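Local coordinates for protein acetyl-CoA acetyltransferase A (Ascaris suum, PDB 6BJA) that binds coenzyme A and, as a thiolase-family acetyl-CoA C-acetyltransferase, probably catalyses the transfer of acetyl groups between coenzyme A thioesters in lipid metabolism, at residues T19-F24 with G354-A359; F175-L180 with A250-T255; R189-A194 with E223-L228. All coordinates share one frame; numbering follows the deposited sequence.

Interaction 1 of 3, residues T19-F24 with G354-A359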
loop_
_atom_site.group_PDB
_atom_site.type_symbol
_atom_site.label_atom_id
_atom_site.label_comp_id
_atom_site.label_asym_id
_atom_site.label_seq_id
_atom_site.Cartn_x
_atom_site.Cartn_y
_atom_site.Cartn_z
ATOM N N THR A 19 23.609 7.047 22.373
ATOM C CA THR A 19 22.338 7.602 22.778
ATOM C C THR A 19 21.730 6.718 23.849
ATOM O O THR A 19 22.079 5.538 23.973
ATOM C CB THR A 19 21.348 7.702 21.606
ATOM O OG1 THR A 19 20.991 6.372 21.192
ATOM C CG2 THR A 19 21.913 8.486 20.446
ATOM N N PRO A 20 20.797 7.266 24.634
ATOM C CA PRO A 20 19.875 6.380 25.326
ATOM C C PRO A 20 19.153 5.555 24.273
ATOM O O PRO A 20 19.014 5.986 23.113
ATOM C CB PRO A 20 18.905 7.320 26.031
ATOM C CG PRO A 20 19.547 8.695 25.920
ATOM C CD PRO A 20 20.321 8.643 24.648
ATOM N N ILE A 21 18.679 4.394 24.678
ATOM C CA ILE A 21 17.971 3.498 23.772
ATOM C C ILE A 21 16.477 3.660 24.022
ATOM O O ILE A 21 16.022 3.509 25.155
ATOM C CB ILE A 21 18.411 2.046 23.974
ATOM C CG1 ILE A 21 19.903 1.888 23.647
ATOM C CG2 ILE A 21 17.568 1.130 23.130
ATOM C CD1 ILE A 21 20.496 0.582 24.118
ATOM N N ALA A 22 15.716 4.006 22.985
ATOM C CA ALA A 22 14.285 4.255 23.136
ATOM C C ALA A 22 13.467 3.050 22.683
ATOM O O ALA A 22 13.920 2.223 21.872
ATOM C CB ALA A 22 13.862 5.508 22.363
ATOM N N SER A 23 12.273 2.932 23.251
ATOM C CA SER A 23 11.339 1.891 22.859
ATOM C C SER A 23 10.766 2.112 21.458
ATOM O O SER A 23 10.841 3.188 20.872
ATOM C CB SER A 23 10.199 1.802 23.861
ATOM O OG SER A 23 10.729 1.487 25.134
ATOM N N PHE A 24 10.190 1.055 20.915
ATOM C CA PHE A 24 9.553 1.112 19.610
ATOM C C PHE A 24 8.391 2.094 19.558
ATOM O O PHE A 24 7.496 2.045 20.414
ATOM C CB PHE A 24 9.097 -0.301 19.287
ATOM C CG PHE A 24 8.472 -0.484 17.941
ATOM C CD1 PHE A 24 9.161 -0.175 16.772
ATOM C CD2 PHE A 24 7.218 -1.055 17.836
ATOM C CE1 PHE A 24 8.584 -0.400 15.526
ATOM C CE2 PHE A 24 6.635 -1.289 16.595
ATOM C CZ PHE A 24 7.320 -0.961 15.444
ATOM N N GLY A 354 17.350 -2.900 25.506
ATOM C CA GLY A 354 16.860 -2.773 24.135
ATOM C C GLY A 354 17.916 -3.136 23.118
ATOM O O GLY A 354 19.098 -3.194 23.432
ATOM N N HIS A 355 17.482 -3.403 21.889
ATOM C CA HIS A 355 18.372 -3.957 20.878
ATOM C C HIS A 355 18.131 -3.307 19.515
ATOM O O HIS A 355 17.520 -3.925 18.646
ATOM C CB HIS A 355 18.164 -5.476 20.805
ATOM C CG HIS A 355 19.085 -6.202 19.876
ATOM N ND1 HIS A 355 20.222 -5.649 19.325
ATOM C CD2 HIS A 355 18.987 -7.451 19.366
ATOM C CE1 HIS A 355 20.808 -6.548 18.548
ATOM N NE2 HIS A 355 20.079 -7.646 18.561
ATOM N N PRO A 356 18.609 -2.060 19.336
ATOM C CA PRO A 356 18.569 -1.445 18.009
ATOM C C PRO A 356 19.599 -2.149 17.131
ATOM O O PRO A 356 20.789 -1.895 17.296
ATOM C CB PRO A 356 18.927 0.015 18.271
ATOM C CG PRO A 356 19.208 0.116 19.714
ATOM C CD PRO A 356 19.373 -1.231 20.275
ATOM N N LEU A 357 19.139 -3.002 16.222
ATOM C CA LEU A 357 20.012 -3.994 15.592
ATOM C C LEU A 357 21.361 -3.459 15.150
ATOM O O LEU A 357 22.387 -3.932 15.605
ATOM C CB LEU A 357 19.323 -4.631 14.375
ATOM C CG LEU A 357 18.002 -5.354 14.644
ATOM C CD1 LEU A 357 17.537 -5.993 13.357
ATOM C CD2 LEU A 357 18.118 -6.408 15.736
ATOM N N GLY A 358 21.367 -2.473 14.254
ATOM C CA GLY A 358 22.609 -1.979 13.694
ATOM C C GLY A 358 23.519 -1.288 14.699
ATOM O O GLY A 358 24.724 -1.196 14.483
ATOM N N ALA A 359 22.950 -0.838 15.810
ATOM C CA ALA A 359 23.711 -0.114 16.807
ATOM C C ALA A 359 24.324 -1.008 17.885
ATOM O O ALA A 359 25.262 -0.585 18.564
ATOM C CB ALA A 359 22.827 0.912 17.482
#
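The pyrrolidine ring of Pro356 is met by a methyl of Ile21: Ile21 CG2 lies 3.9 Å from Pro356 CG, and the two side chains cross at about a right angle. The imidazole of His355, between Gly354 and Pro356 in the chain, turns elsewhere. One face of that imidazole carries Leu357 CD2, 3.6 Å above the plane and displaced toward the rim, and His355 ND1 is hydrogen-bonded to Ser360 OG. With CG2 anti to the backbone N (chi1 -63° for CG1), Ile21 reaches across with both branches, CG2 toward the proline and CD1 to within 4.1 Å of Gly354 O. The same CG2 also rests 4.1 Å from Gly354 CA. Gly354 has a positive phi of 102° as the chain leaves helix 350-353, and its bare CA brings the backbone close to the isoleucine. Gly354, His355 and Pro356 form the Gly-His-Pro sequence of thiolases, with His355 the predicted proton acceptor and in contact with coenzyme A. The contact thus joins the end of strand 11-23, in the N-terminal thiolase domain, to the loop of the C-terminal domain that carries this predicted catalytic histidine. Asn257 packs against both Ile21 and Pro356, and its amide bonds to His355 N and Ala22 O, tying the two segments indirectly. Away from the apolar patch, Thr19 OG1 donates to Pro20 O at 2.8 Å, coming from above the carbonyl plane by 48°. Beyond the proline, Ala359 N bonds to Pro356 O at 2.8 Å, in the first turn of helix 357-371.

Interaction 2 of 3, residues F175-L180 with A250-T255. With COA (coenzyme A), chain C; ACT (acetate ion), chain B.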
loop_
_atom_site.group_PDB
_atom_site.type_symbol
_atom_site.label_atom_id
_atom_site.label_comp_id
_atom_site.label_asym_id
_atom_site.label_seq_id
_atom_site.Cartn_x
_atom_site.Cartn_y
_atom_site.Cartn_z
ATOM N N PHE A 175 18.379 -25.801 29.090
ATOM C CA PHE A 175 17.905 -24.642 29.818
ATOM C C PHE A 175 16.392 -24.682 29.979
ATOM O O PHE A 175 15.671 -25.346 29.230
ATOM C CB PHE A 175 18.312 -23.337 29.116
ATOM C CG PHE A 175 19.783 -23.026 29.179
ATOM C CD1 PHE A 175 20.535 -23.217 30.329
ATOM C CD2 PHE A 175 20.420 -22.498 28.073
ATOM C CE1 PHE A 175 21.903 -22.897 30.352
ATOM C CE2 PHE A 175 21.768 -22.175 28.102
ATOM C CZ PHE A 175 22.510 -22.368 29.224
ATOM N N THR A 176 15.926 -23.972 31.001
ATOM C CA THR A 176 14.531 -23.955 31.391
ATOM C C THR A 176 13.930 -22.565 31.344
ATOM O O THR A 176 14.637 -21.552 31.441
ATOM C CB THR A 176 14.363 -24.495 32.822
ATOM O OG1 THR A 176 15.089 -23.651 33.734
ATOM C CG2 THR A 176 14.901 -25.892 32.945
ATOM N N ARG A 177 12.614 -22.524 31.189
ATOM C CA ARG A 177 11.846 -21.287 31.320
ATOM C C ARG A 177 12.242 -20.531 32.581
ATOM O O ARG A 177 12.410 -19.295 32.591
ATOM C CB ARG A 177 10.353 -21.624 31.335
ATOM C CG ARG A 177 9.412 -20.491 31.625
ATOM C CD ARG A 177 9.459 -19.389 30.556
ATOM N NE ARG A 177 8.479 -18.356 30.865
ATOM C CZ ARG A 177 7.206 -18.377 30.473
ATOM N NH1 ARG A 177 6.740 -19.360 29.712
ATOM N NH2 ARG A 177 6.387 -17.407 30.832
ATOM N N GLU A 178 12.377 -21.286 33.671
ATOM C CA GLU A 178 12.762 -20.699 34.932
ATOM C C GLU A 178 14.101 -19.973 34.869
ATOM O O GLU A 178 14.209 -18.840 35.376
ATOM C CB GLU A 178 12.798 -21.789 36.009
ATOM C CG GLU A 178 11.420 -22.288 36.414
ATOM C CD GLU A 178 10.790 -23.343 35.491
ATOM O OE1 GLU A 178 11.403 -23.765 34.485
ATOM O OE2 GLU A 178 9.654 -23.774 35.810
ATOM N N GLN A 179 15.108 -20.585 34.248
ATOM C CA GLN A 179 16.408 -19.927 34.076
ATOM C C GLN A 179 16.335 -18.741 33.128
ATOM O O GLN A 179 16.950 -17.709 33.405
ATOM C CB GLN A 179 17.457 -20.890 33.558
ATOM C CG GLN A 179 17.835 -21.998 34.545
ATOM C CD GLN A 179 18.556 -23.102 33.860
ATOM O OE1 GLN A 179 17.955 -23.849 33.088
ATOM N NE2 GLN A 179 19.861 -23.209 34.101
ATOM N N LEU A 180 15.606 -18.885 32.022
ATOM C CA LEU A 180 15.513 -17.776 31.054
ATOM C C LEU A 180 14.837 -16.564 31.703
ATOM O O LEU A 180 15.280 -15.413 31.543
ATOM C CB LEU A 180 14.743 -18.200 29.785
ATOM C CG LEU A 180 15.576 -18.777 28.642
ATOM C CD1 LEU A 180 16.481 -19.885 29.087
ATOM C CD2 LEU A 180 14.628 -19.253 27.542
ATOM N N ALA A 250 8.112 -12.828 25.180
ATOM C CA ALA A 250 8.392 -11.407 24.970
ATOM C C ALA A 250 9.259 -10.850 26.087
ATOM O O ALA A 250 10.043 -9.937 25.846
ATOM C CB ALA A 250 7.102 -10.611 24.855
ATOM N N ALA A 251 9.137 -11.391 27.303
ATOM C CA ALA A 251 9.861 -10.854 28.438
ATOM C C ALA A 251 11.314 -11.321 28.483
ATOM O O ALA A 251 12.165 -10.574 28.948
ATOM C CB ALA A 251 9.152 -11.228 29.757
ATOM N N ASN A 252 11.622 -12.527 28.001
ATOM C CA ASN A 252 13.008 -12.997 28.113
ATOM C C ASN A 252 13.715 -12.930 26.764
ATOM O O ASN A 252 14.812 -13.456 26.607
ATOM C CB ASN A 252 13.092 -14.403 28.754
ATOM C CG ASN A 252 12.358 -15.474 27.990
ATOM O OD1 ASN A 252 12.385 -15.500 26.777
ATOM N ND2 ASN A 252 11.742 -16.430 28.727
ATOM N N ALA A 253 13.078 -12.254 25.801
ATOM C CA ALA A 253 13.720 -11.920 24.518
ATOM C C ALA A 253 13.966 -10.440 24.488
ATOM O O ALA A 253 13.232 -9.701 25.106
ATOM C CB ALA A 253 12.859 -12.298 23.352
ATOM N N SER A 254 14.955 -10.009 23.726
ATOM C CA SER A 254 15.129 -8.580 23.531
ATOM C C SER A 254 13.971 -8.011 22.716
ATOM O O SER A 254 13.195 -8.723 22.087
ATOM C CB SER A 254 16.466 -8.252 22.860
ATOM O OG SER A 254 16.544 -8.787 21.565
ATOM N N THR A 255 13.864 -6.689 22.787
ATOM C CA THR A 255 12.786 -5.927 22.184
ATOM C C THR A 255 13.302 -5.233 20.924
ATOM O O THR A 255 14.479 -5.341 20.596
ATOM C CB THR A 255 12.263 -4.868 23.182
ATOM O OG1 THR A 255 13.378 -4.173 23.748
ATOM C CG2 THR A 255 11.493 -5.538 24.303
HETATM N N1A COA C . 7.719 -7.951 31.502
HETATM C C2A COA C . 6.445 -8.370 31.615
HETATM N N3A COA C . 5.617 -8.520 30.571
HETATM C C4A COA C . 6.027 -8.258 29.313
HETATM C C5A COA C . 7.405 -7.806 29.097
HETATM C C6A COA C . 8.260 -7.662 30.296
HETATM N N6A COA C . 9.543 -7.258 30.202
HETATM N N7A COA C . 7.536 -7.622 27.767
HETATM C C8A COA C . 6.345 -7.931 27.189
HETATM N N9A COA C . 5.443 -8.318 28.124
HETATM C C1B COA C . 4.025 -8.725 27.930
HETATM C C2B COA C . 3.210 -7.514 27.509
HETATM O O2B COA C . 2.518 -6.929 28.616
HETATM C C3B COA C . 2.221 -8.024 26.483
HETATM O O3B COA C . 0.904 -7.941 27.044
HETATM P P3B COA C . -0.099 -9.153 27.361
HETATM O O7A COA C . 0.656 -10.212 28.130
HETATM O O8A COA C . -1.227 -8.616 28.213
HETATM O O9A COA C . -0.634 -9.725 26.072
HETATM C C4B COA C . 2.752 -9.399 26.068
HETATM O O4B COA C . 3.859 -9.722 26.916
HETATM C C5B COA C . 3.277 -9.338 24.646
HETATM O O5B COA C . 4.388 -8.447 24.679
HETATM P P1A COA C . 4.507 -7.128 23.758
HETATM O O1A COA C . 3.270 -6.264 23.818
HETATM O O2A COA C . 5.722 -6.317 24.154
HETATM O O3A COA C . 4.664 -7.627 22.253
HETATM P P2A COA C . 4.317 -6.618 21.054
HETATM O O4A COA C . 2.833 -6.317 21.039
HETATM O O5A COA C . 5.133 -5.346 21.154
HETATM O O6A COA C . 4.743 -7.440 19.751
HETATM C CBP COA C . 6.788 -7.488 18.570
HETATM C CCP COA C . 6.028 -8.051 19.751
HETATM C CDP COA C . 6.002 -7.831 17.324
HETATM C CEP COA C . 6.861 -5.958 18.617
HETATM C CAP COA C . 8.147 -8.199 18.443
HETATM O OAP COA C . 8.721 -7.831 17.180
HETATM C C9P COA C . 9.110 -7.896 19.572
HETATM O O9P COA C . 8.934 -6.955 20.331
HETATM N N8P COA C . 10.185 -8.670 19.746
HETATM C C7P COA C . 10.524 -9.828 18.944
HETATM C C6P COA C . 11.588 -10.649 19.658
HETATM C C5P COA C . 12.865 -10.555 18.868
HETATM O O5P COA C . 13.170 -11.425 18.055
HETATM N N4P COA C . 13.592 -9.467 19.082
HETATM C C3P COA C . 14.792 -9.222 18.303
HETATM C C2P COA C . 16.077 -9.647 18.974
HETATM S S1P COA C . 17.118 -10.530 17.795
HETATM C C ACT B . 2.914 -20.308 29.732
HETATM O O ACT B . 2.226 -20.408 28.687
HETATM O OXT ACT B . 4.053 -20.832 29.698
HETATM C CH3 ACT B . 2.393 -19.620 30.958
#
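Van der Waals contact joins Leu180 to Asn252: Leu180 CB lies 3.6 Å from Asn252 ND2, and Asn252 CB lies 3.7 Å from Leu180 O. Arg177 adds its aliphatic portion, CD reaching 4.2 Å from Asn252 ND2. The Arg177 chain bends at chi2 (64°), and its guanidinium stands nearly perpendicular to the amide, the planes 85° apart.

Hydrogen bonds run beside this packing. Asn252 OD1 accepts from Thr249 N and its ND2 donates to Asp181 OD1 and Thr247 O, which fixes the rotation of the amide; Asp181 OD2 also forms a salt bridge with Arg177 NE. At the start of helix 177-197, Thr176 and Gln179 make a capping box: Gln179 N donates to Thr176 OG1 (3.1 Å), and Thr176 N returns a bond to Gln179 OE1 (2.9 Å).

Ligand contacts occupy the far side of 250-255. Ala251 CB sits 3.7 Å from C6A of the adenine, and coenzyme A N4P donates to Ser254 O at 3.1 Å. No direct hydrogen bond crosses the segments; Asp181, probably ionised, bridges the Arg177 guanidinium and the Asn252 amide and so links the helix start to the coenzyme-binding loop.

Interaction 3 of 3, residues R189-A194 with E223-L228. With COA (coenzyme A), chain C.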
loop_
_atom_site.group_PDB
_atom_site.type_symbol
_atom_site.label_atom_id
_atom_site.label_comp_id
_atom_site.label_asym_id
_atom_site.label_seq_id
_atom_site.Cartn_x
_atom_site.Cartn_y
_atom_site.Cartn_z
ATOM N N ARG A 189 17.242 -5.905 36.579
ATOM C CA ARG A 189 17.710 -5.414 37.879
ATOM C C ARG A 189 19.024 -4.664 37.760
ATOM O O ARG A 189 19.197 -3.588 38.361
ATOM C CB ARG A 189 17.879 -6.562 38.862
ATOM C CG ARG A 189 18.148 -6.076 40.277
ATOM C CD ARG A 189 18.643 -7.205 41.160
ATOM N NE ARG A 189 19.970 -7.668 40.787
ATOM C CZ ARG A 189 21.091 -6.981 40.951
ATOM N NH1 ARG A 189 21.074 -5.771 41.515
ATOM N NH2 ARG A 189 22.239 -7.503 40.584
ATOM N N LYS A 190 19.946 -5.220 36.984
ATOM C CA LYS A 190 21.258 -4.626 36.812
ATOM C C LYS A 190 21.140 -3.304 36.070
ATOM O O LYS A 190 21.856 -2.357 36.398
ATOM C CB LYS A 190 22.208 -5.583 36.085
ATOM C CG LYS A 190 22.595 -6.776 36.962
ATOM C CD LYS A 190 23.693 -7.623 36.321
ATOM C CE LYS A 190 23.218 -8.244 35.033
ATOM N NZ LYS A 190 24.225 -9.167 34.428
ATOM N N ALA A 191 20.226 -3.232 35.100
ATOM C CA ALA A 191 20.042 -1.988 34.336
ATOM C C ALA A 191 19.470 -0.921 35.231
ATOM O O ALA A 191 19.908 0.238 35.193
ATOM C CB ALA A 191 19.131 -2.204 33.162
ATOM N N GLU A 192 18.482 -1.308 36.032
ATOM C CA GLU A 192 17.857 -0.356 36.950
ATOM C C GLU A 192 18.881 0.157 37.968
ATOM O O GLU A 192 18.939 1.360 38.246
ATOM C CB GLU A 192 16.665 -0.992 37.672
ATOM C CG GLU A 192 15.943 -0.038 38.634
ATOM C CD GLU A 192 14.780 -0.704 39.358
ATOM O OE1 GLU A 192 14.599 -1.937 39.206
ATOM O OE2 GLU A 192 14.044 0.009 40.078
ATOM N N HIS A 193 19.689 -0.747 38.503
ATOM C CA HIS A 193 20.708 -0.387 39.463
ATOM C C HIS A 193 21.737 0.564 38.847
ATOM O O HIS A 193 22.129 1.556 39.459
ATOM C CB HIS A 193 21.398 -1.631 39.997
ATOM C CG HIS A 193 22.348 -1.348 41.111
ATOM N ND1 HIS A 193 23.711 -1.498 40.985
ATOM C CD2 HIS A 193 22.132 -0.886 42.365
ATOM C CE1 HIS A 193 24.295 -1.156 42.120
ATOM N NE2 HIS A 193 23.360 -0.782 42.973
ATOM N N ALA A 194 22.151 0.267 37.621
ATOM C CA ALA A 194 23.114 1.083 36.924
ATOM C C ALA A 194 22.566 2.496 36.748
ATOM O O ALA A 194 23.274 3.474 36.991
ATOM C CB ALA A 194 23.458 0.442 35.568
ATOM N N GLU A 223 14.866 3.606 27.905
ATOM C CA GLU A 223 13.442 3.437 28.186
ATOM C C GLU A 223 13.012 2.027 28.550
ATOM O O GLU A 223 12.110 1.852 29.347
ATOM C CB GLU A 223 12.612 3.903 26.978
ATOM C CG GLU A 223 12.754 5.366 26.679
ATOM C CD GLU A 223 11.712 5.915 25.704
ATOM O OE1 GLU A 223 11.248 5.162 24.817
ATOM O OE2 GLU A 223 11.347 7.113 25.836
ATOM N N GLU A 224 13.611 1.010 27.933
ATOM C CA GLU A 224 13.043 -0.331 28.042
ATOM C C GLU A 224 13.076 -0.882 29.451
ATOM O O GLU A 224 12.162 -1.607 29.840
ATOM C CB GLU A 224 13.765 -1.301 27.106
ATOM C CG GLU A 224 13.416 -2.797 27.345
ATOM C CD GLU A 224 11.927 -3.157 27.203
ATOM O OE1 GLU A 224 11.204 -2.484 26.412
ATOM O OE2 GLU A 224 11.487 -4.158 27.858
ATOM N N TYR A 225 14.114 -0.573 30.219
ATOM C CA TYR A 225 14.297 -1.268 31.498
ATOM C C TYR A 225 13.188 -0.911 32.480
ATOM O O TYR A 225 12.948 -1.658 33.441
ATOM C CB TYR A 225 15.671 -0.959 32.092
ATOM C CG TYR A 225 15.784 0.375 32.803
ATOM C CD1 TYR A 225 16.136 1.521 32.113
ATOM C CD2 TYR A 225 15.556 0.477 34.167
ATOM C CE1 TYR A 225 16.238 2.742 32.747
ATOM C CE2 TYR A 225 15.655 1.694 34.810
ATOM C CZ TYR A 225 15.998 2.815 34.105
ATOM O OH TYR A 225 16.104 4.043 34.747
ATOM N N LYS A 226 12.513 0.212 32.238
ATOM C CA LYS A 226 11.415 0.647 33.114
ATOM C C LYS A 226 10.097 -0.084 32.852
ATOM O O LYS A 226 9.141 0.058 33.628
ATOM C CB LYS A 226 11.196 2.155 32.965
ATOM C CG LYS A 226 12.440 2.963 33.261
ATOM C CD LYS A 226 12.215 4.451 33.026
ATOM C CE LYS A 226 13.466 5.132 32.483
ATOM N NZ LYS A 226 13.329 6.612 32.434
ATOM N N ARG A 227 10.055 -0.889 31.794
ATOM C CA ARG A 227 8.799 -1.469 31.318
ATOM C C ARG A 227 8.523 -2.860 31.862
ATOM O O ARG A 227 7.472 -3.428 31.578
ATOM C CB ARG A 227 8.787 -1.517 29.792
ATOM C CG ARG A 227 8.971 -0.154 29.223
ATOM C CD ARG A 227 8.535 -0.003 27.783
ATOM N NE ARG A 227 8.701 1.416 27.469
ATOM C CZ ARG A 227 8.121 2.067 26.469
ATOM N NH1 ARG A 227 7.318 1.438 25.611
ATOM N NH2 ARG A 227 8.371 3.359 26.331
ATOM N N LEU A 228 9.451 -3.407 32.634
ATOM C CA LEU A 228 9.243 -4.737 33.214
ATOM C C LEU A 228 7.992 -4.752 34.093
ATOM O O LEU A 228 7.807 -3.873 34.931
ATOM C CB LEU A 228 10.453 -5.162 34.051
ATOM C CG LEU A 228 10.333 -6.485 34.810
ATOM C CD1 LEU A 228 10.291 -7.631 33.815
ATOM C CD2 LEU A 228 11.477 -6.644 35.809
HETATM N N1A COA C . 7.719 -7.951 31.502
HETATM C C2A COA C . 6.445 -8.370 31.615
HETATM N N3A COA C . 5.617 -8.520 30.571
HETATM C C4A COA C . 6.027 -8.258 29.313
HETATM C C5A COA C . 7.405 -7.806 29.097
HETATM C C6A COA C . 8.260 -7.662 30.296
HETATM N N6A COA C . 9.543 -7.258 30.202
HETATM N N7A COA C . 7.536 -7.622 27.767
HETATM C C8A COA C . 6.345 -7.931 27.189
HETATM N N9A COA C . 5.443 -8.318 28.124
HETATM C C1B COA C . 4.025 -8.725 27.930
HETATM C C2B COA C . 3.210 -7.514 27.509
HETATM O O2B COA C . 2.518 -6.929 28.616
HETATM C C3B COA C . 2.221 -8.024 26.483
HETATM O O3B COA C . 0.904 -7.941 27.044
HETATM P P3B COA C . -0.099 -9.153 27.361
HETATM O O7A COA C . 0.656 -10.212 28.130
HETATM O O8A COA C . -1.227 -8.616 28.213
HETATM O O9A COA C . -0.634 -9.725 26.072
HETATM C C4B COA C . 2.752 -9.399 26.068
HETATM O O4B COA C . 3.859 -9.722 26.916
HETATM C C5B COA C . 3.277 -9.338 24.646
HETATM O O5B COA C . 4.388 -8.447 24.679
HETATM P P1A COA C . 4.507 -7.128 23.758
HETATM O O1A COA C . 3.270 -6.264 23.818
HETATM O O2A COA C . 5.722 -6.317 24.154
HETATM O O3A COA C . 4.664 -7.627 22.253
HETATM P P2A COA C . 4.317 -6.618 21.054
HETATM O O4A COA C . 2.833 -6.317 21.039
HETATM O O5A COA C . 5.133 -5.346 21.154
HETATM O O6A COA C . 4.743 -7.440 19.751
HETATM C CBP COA C . 6.788 -7.488 18.570
HETATM C CCP COA C . 6.028 -8.051 19.751
HETATM C CDP COA C . 6.002 -7.831 17.324
HETATM C CEP COA C . 6.861 -5.958 18.617
HETATM C CAP COA C . 8.147 -8.199 18.443
HETATM O OAP COA C . 8.721 -7.831 17.180
HETATM C C9P COA C . 9.110 -7.896 19.572
HETATM O O9P COA C . 8.934 -6.955 20.331
HETATM N N8P COA C . 10.185 -8.670 19.746
HETATM C C7P COA C . 10.524 -9.828 18.944
HETATM C C6P COA C . 11.588 -10.649 19.658
HETATM C C5P COA C . 12.865 -10.555 18.868
HETATM O O5P COA C . 13.170 -11.425 18.055
HETATM N N4P COA C . 13.592 -9.467 19.082
HETATM C C3P COA C . 14.792 -9.222 18.303
HETATM C C2P COA C . 16.077 -9.647 18.974
HETATM S S1P COA C . 17.118 -10.530 17.795
#
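Tyr225 meets helix 177-197 first through its CB, which lies 3.8 Å from Ala191 CB in a purely apolar touch. From there chi1 of 80° places CG between the backbone N and the carbonyl carbon, and the ring runs along the helix surface toward the next residue. Its CD2 comes 3.7 Å from Glu192 CA and 4.0 Å from Glu192 CB. One bond farther out, CE2 is again 3.7 Å from Glu192 CA, so the ring leans on the backbone and root of the glutamate at an oblique angle. The two faces are used differently. Ala191 O stands over one, whereas the opposite face carries Lys226 CG, 3.6 Å above the plane and over the ring centre. Trp195, a turn farther along the helix, stacks with the same ring.

Glu192 gives only its inner atoms to this contact, because CG is anti to the backbone N (chi1 -179°) and the extended chain carries the carboxylate onward at the exposed margin. Ala191, by contrast, is buried, with Ala352 and Leu353 of helix 350-353 also packing on it. The 3-10 turn 224-226 that bears Tyr225 is closed by a weak bond from Lys226 N to Glu223 O, and Arg227 N follows with a 3.0 Å bond to Glu224 O.

Just beyond the turn, Leu228 CD1 reaches 3.5 Å from N1A of the coenzyme adenine, while Glu224 OE2 bonds to the hydroxyl of Tyr188, a coenzyme A site residue. In sequence, both segments fall between strands 116-124 and 257-267, in the long insertion that thiolases place within their N-terminal half, the loop domain that lines the coenzyme A pocket.

How the interactions relate
Interaction 1 is the most central, about 9 Å from the chain centre, and it alone joins the N- and C-terminal thiolase domains; it is van der Waals packing with no hydrogen bond across the segments. Interactions 2 and 3 lie farther out, about 19 and 17 Å from that centre, and share helix 177-197. Interaction 2 is buried and set in polar bonds, whereas interaction 3 is partly open, an aromatic ring against a helix flank. All three have a residue touching coenzyme A: His355, residues of 250-255, and Leu228. The contacts also adjoin: His355 CD2 packs 3.5 Å from Ser254 OG, and Ser23 N probably bonds to Glu223 OE1 at 2.9 Å, linking the end of strand 11-23 to the residue just before the 3-10 turn.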